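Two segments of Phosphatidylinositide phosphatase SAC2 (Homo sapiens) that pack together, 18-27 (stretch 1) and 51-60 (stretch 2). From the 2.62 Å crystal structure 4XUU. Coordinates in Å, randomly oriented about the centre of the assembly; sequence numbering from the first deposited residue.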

# COMPACT_ATOMS: atom_id res chain seq x y z
N LEU A 18 29.42 -16.48 8.82
CA LEU A 18 30.52 -15.62 8.38
C LEU A 18 30.02 -14.26 7.89
O LEU A 18 30.69 -13.24 8.09
CB LEU A 18 31.31 -16.30 7.27
CG LEU A 18 32.30 -17.40 7.66
CD1 LEU A 18 32.48 -18.39 6.51
CD2 LEU A 18 33.63 -16.80 8.08
N LEU A 19 28.85 -14.25 7.27
CA LEU A 19 28.29 -13.05 6.64
C LEU A 19 28.14 -11.87 7.59
O LEU A 19 28.37 -10.72 7.20
CB LEU A 19 26.93 -13.39 6.00
CG LEU A 19 26.34 -12.45 4.94
CD1 LEU A 19 27.25 -12.35 3.73
CD2 LEU A 19 24.96 -12.93 4.52
N LEU A 20 27.76 -12.15 8.84
CA LEU A 20 27.47 -11.12 9.83
C LEU A 20 28.31 -11.31 11.09
O LEU A 20 28.78 -12.42 11.36
CB LEU A 20 25.99 -11.14 10.19
CG LEU A 20 24.97 -10.95 9.06
CD1 LEU A 20 23.58 -11.27 9.54
CD2 LEU A 20 25.04 -9.55 8.48
N PRO A 21 28.51 -10.23 11.87
CA PRO A 21 29.16 -10.34 13.18
C PRO A 21 28.43 -11.31 14.11
O PRO A 21 27.23 -11.54 13.96
CB PRO A 21 29.08 -8.92 13.73
CG PRO A 21 29.10 -8.06 12.52
CD PRO A 21 28.31 -8.81 11.49
N ASP A 22 29.18 -11.87 15.07
CA ASP A 22 28.67 -12.84 16.05
C ASP A 22 27.31 -12.48 16.64
O ASP A 22 26.42 -13.33 16.72
CB ASP A 22 29.68 -13.01 17.20
CG ASP A 22 30.84 -13.93 16.85
OD1 ASP A 22 30.96 -14.34 15.67
OD2 ASP A 22 31.64 -14.24 17.75
N ASP A 23 27.16 -11.22 17.04
CA ASP A 23 25.98 -10.76 17.76
C ASP A 23 24.76 -10.46 16.87
O ASP A 23 23.65 -10.32 17.37
CB ASP A 23 26.33 -9.55 18.62
CG ASP A 23 27.02 -8.43 17.84
OD1 ASP A 23 27.34 -8.62 16.65
OD2 ASP A 23 27.25 -7.35 18.42
N GLU A 24 24.98 -10.36 15.56
CA GLU A 24 23.91 -9.98 14.63
C GLU A 24 23.15 -11.17 14.04
O GLU A 24 23.72 -12.25 13.83
CB GLU A 24 24.45 -9.09 13.51
CG GLU A 24 24.84 -7.69 13.98
CD GLU A 24 25.45 -6.84 12.87
OE1 GLU A 24 24.96 -6.89 11.73
OE2 GLU A 24 26.41 -6.10 13.16
N LYS A 25 21.86 -10.96 13.78
CA LYS A 25 21.03 -11.94 13.07
C LYS A 25 20.50 -11.40 11.76
O LYS A 25 20.09 -10.24 11.66
CB LYS A 25 19.87 -12.41 13.95
CG LYS A 25 20.22 -13.60 14.82
CD LYS A 25 19.07 -14.01 15.71
CE LYS A 25 19.54 -15.00 16.77
NZ LYS A 25 18.44 -15.41 17.67
N PHE A 26 20.51 -12.26 10.75
CA PHE A 26 19.98 -11.95 9.43
C PHE A 26 18.46 -11.82 9.46
O PHE A 26 17.78 -12.66 10.06
CB PHE A 26 20.41 -13.04 8.45
CG PHE A 26 19.90 -12.86 7.06
CD1 PHE A 26 20.48 -11.94 6.20
CD2 PHE A 26 18.82 -13.63 6.60
CE1 PHE A 26 20.01 -11.79 4.89
CE2 PHE A 26 18.34 -13.49 5.30
CZ PHE A 26 18.93 -12.57 4.44
N HIS A 27 17.95 -10.77 8.83
CA HIS A 27 16.51 -10.55 8.72
C HIS A 27 16.06 -10.69 7.27
O HIS A 27 15.02 -11.29 6.99
CB HIS A 27 16.15 -9.16 9.24
CG HIS A 27 15.98 -9.09 10.73
ND1 HIS A 27 15.35 -8.04 11.36
CD2 HIS A 27 16.34 -9.96 11.71
CE1 HIS A 27 15.33 -8.26 12.66
NE2 HIS A 27 15.92 -9.41 12.90
N LEU A 51 21.70 -5.41 -0.89
CA LEU A 51 21.27 -4.81 0.37
C LEU A 51 20.93 -5.90 1.37
O LEU A 51 20.05 -6.73 1.11
CB LEU A 51 20.07 -3.88 0.15
CG LEU A 51 19.38 -3.24 1.36
CD1 LEU A 51 20.27 -2.23 2.09
CD2 LEU A 51 18.07 -2.59 0.94
N LEU A 52 21.62 -5.90 2.51
CA LEU A 52 21.35 -6.87 3.56
C LEU A 52 20.85 -6.18 4.81
O LEU A 52 21.27 -5.07 5.13
CB LEU A 52 22.61 -7.70 3.90
CG LEU A 52 23.37 -8.40 2.77
CD1 LEU A 52 24.68 -8.99 3.30
CD2 LEU A 52 22.54 -9.48 2.08
N LEU A 53 19.95 -6.84 5.53
CA LEU A 53 19.44 -6.27 6.76
C LEU A 53 19.65 -7.23 7.93
O LEU A 53 19.18 -8.37 7.92
CB LEU A 53 17.95 -5.90 6.60
CG LEU A 53 17.21 -5.38 7.83
CD1 LEU A 53 17.81 -4.05 8.35
CD2 LEU A 53 15.70 -5.24 7.55
N SER A 54 20.38 -6.76 8.93
CA SER A 54 20.46 -7.47 10.20
C SER A 54 19.58 -6.77 11.23
O SER A 54 18.92 -5.78 10.93
CB SER A 54 21.91 -7.57 10.70
OG SER A 54 22.28 -6.43 11.44
N ASN A 55 19.58 -7.30 12.46
CA ASN A 55 18.80 -6.72 13.55
C ASN A 55 19.31 -5.34 13.99
O ASN A 55 18.59 -4.60 14.65
CB ASN A 55 18.77 -7.68 14.74
CG ASN A 55 20.12 -7.82 15.42
OD1 ASN A 55 20.32 -7.34 16.53
ND2 ASN A 55 21.06 -8.47 14.75
N SER A 56 20.54 -5.01 13.63
CA SER A 56 21.18 -3.78 14.11
C SER A 56 21.84 -2.93 13.02
O SER A 56 22.25 -1.80 13.28
CB SER A 56 22.21 -4.13 15.17
OG SER A 56 23.31 -4.80 14.60
N ALA A 57 21.95 -3.48 11.81
CA ALA A 57 22.64 -2.80 10.72
C ALA A 57 22.10 -3.20 9.36
O ALA A 57 21.47 -4.24 9.21
CB ALA A 57 24.13 -3.09 10.80
N TYR A 58 22.35 -2.35 8.37
CA TYR A 58 22.12 -2.74 6.98
C TYR A 58 23.43 -2.63 6.21
O TYR A 58 24.32 -1.87 6.60
CB TYR A 58 20.98 -1.93 6.34
CG TYR A 58 21.27 -0.46 6.12
CD1 TYR A 58 21.34 0.42 7.20
CD2 TYR A 58 21.44 0.05 4.83
CE1 TYR A 58 21.59 1.78 7.01
CE2 TYR A 58 21.68 1.40 4.62
CZ TYR A 58 21.76 2.26 5.72
OH TYR A 58 22.01 3.60 5.53
N TYR A 59 23.53 -3.42 5.15
CA TYR A 59 24.77 -3.56 4.39
C TYR A 59 24.50 -3.25 2.93
O TYR A 59 23.56 -3.80 2.34
CB TYR A 59 25.31 -4.98 4.53
CG TYR A 59 25.65 -5.37 5.95
CD1 TYR A 59 24.65 -5.68 6.87
CD2 TYR A 59 26.97 -5.43 6.37
CE1 TYR A 59 24.96 -6.03 8.18
CE2 TYR A 59 27.30 -5.78 7.67
CZ TYR A 59 26.29 -6.08 8.57
OH TYR A 59 26.63 -6.42 9.86
N VAL A 60 25.32 -2.38 2.35
CA VAL A 60 25.19 -2.02 0.94
C VAL A 60 26.48 -2.34 0.19
O VAL A 60 27.55 -1.83 0.53
CB VAL A 60 24.81 -0.53 0.74
CG1 VAL A 60 24.47 -0.27 -0.71
CG2 VAL A 60 23.64 -0.14 1.64
O HOH W 1 25.05 -5.46 16.55

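The contact is organised around one buried carboxylate. Glu24 OE1 accepts two hydrogen bonds from stretch 2, from Tyr59 OH at 2.6 Å and from Ser54 OG at 2.7 Å. Both are short, as expected where neutral hydroxyls donate to an acid that is largely shielded from solvent. The CA-to-CB bond of Glu24 points sideways, but the m, t path of chi1 and chi2 carries the carboxylate in to the hairpin. OE1 meets the Tyr59 ring at its edge, near the ring plane, where a phenol hydroxyl can donate; the other oxygen, OE2, is satisfied elsewhere in the structure.

Ser54 does double duty. While its hydroxyl donates to Glu24, the same OG accepts from the backbone of its own turn, 3.1 Å from Ser56 N and 3.0 Å from Ala57 N. One small side chain thus ties the hairpin turn to the acid, and the rule is economical: a serine at the end of a strand can organise the turn and still present a donor to a neighbour. Stretch 2 is a hairpin, its strands paired through Leu52 and Tyr59 in both directions, 2.9 Å from Leu52 N to Tyr59 O and 2.8 Å from Tyr59 N to Leu52 O.

Stretch 1 reaches its pairing position through a type I turn from Pro21 to Glu24, closed by Glu24 N donating to Pro21 O at 3.0 Å. Beyond it the chain runs antiparallel to the first hairpin strand. Phe26 and Ser54 form a non-hydrogen-bonded pair, their CA atoms 4.6 Å apart, and the backbone bonds flank that pair: His27 N donates to Leu53 O at 2.8 Å with good geometry, and Asn55 N donates weakly to Lys25 O at 3.1 Å. Lys25 O also lies 3.2 Å from Ser54 CA, a CA-H...O contact that supplements the weak bond.

Around this polar centre lies apolar packing. Leu20 CD2 sits 3.5 Å from Tyr59 CE1, and Pro21 CD comes within 3.3 Å of Tyr59 OH, so the tyrosine that bonds the acid is also held by hydrocarbon. Farther along, Leu52 receives two looser neighbours: Leu19 CD2 is 4.1 Å from Leu52 CD1, and Phe26 CE1 is 4.4 Å from Leu52 CD2, which lies at the edge of the phenylalanine ring. His27 points toward stretch 2 and lays one ring face against Ser54 O and Asn55 CA.

At the outer margin, a water lies 2.7 Å from Ser56 OG and donates a weak hydrogen bond to Asp23 OD2 at 3.5 Å, bridging the two turns.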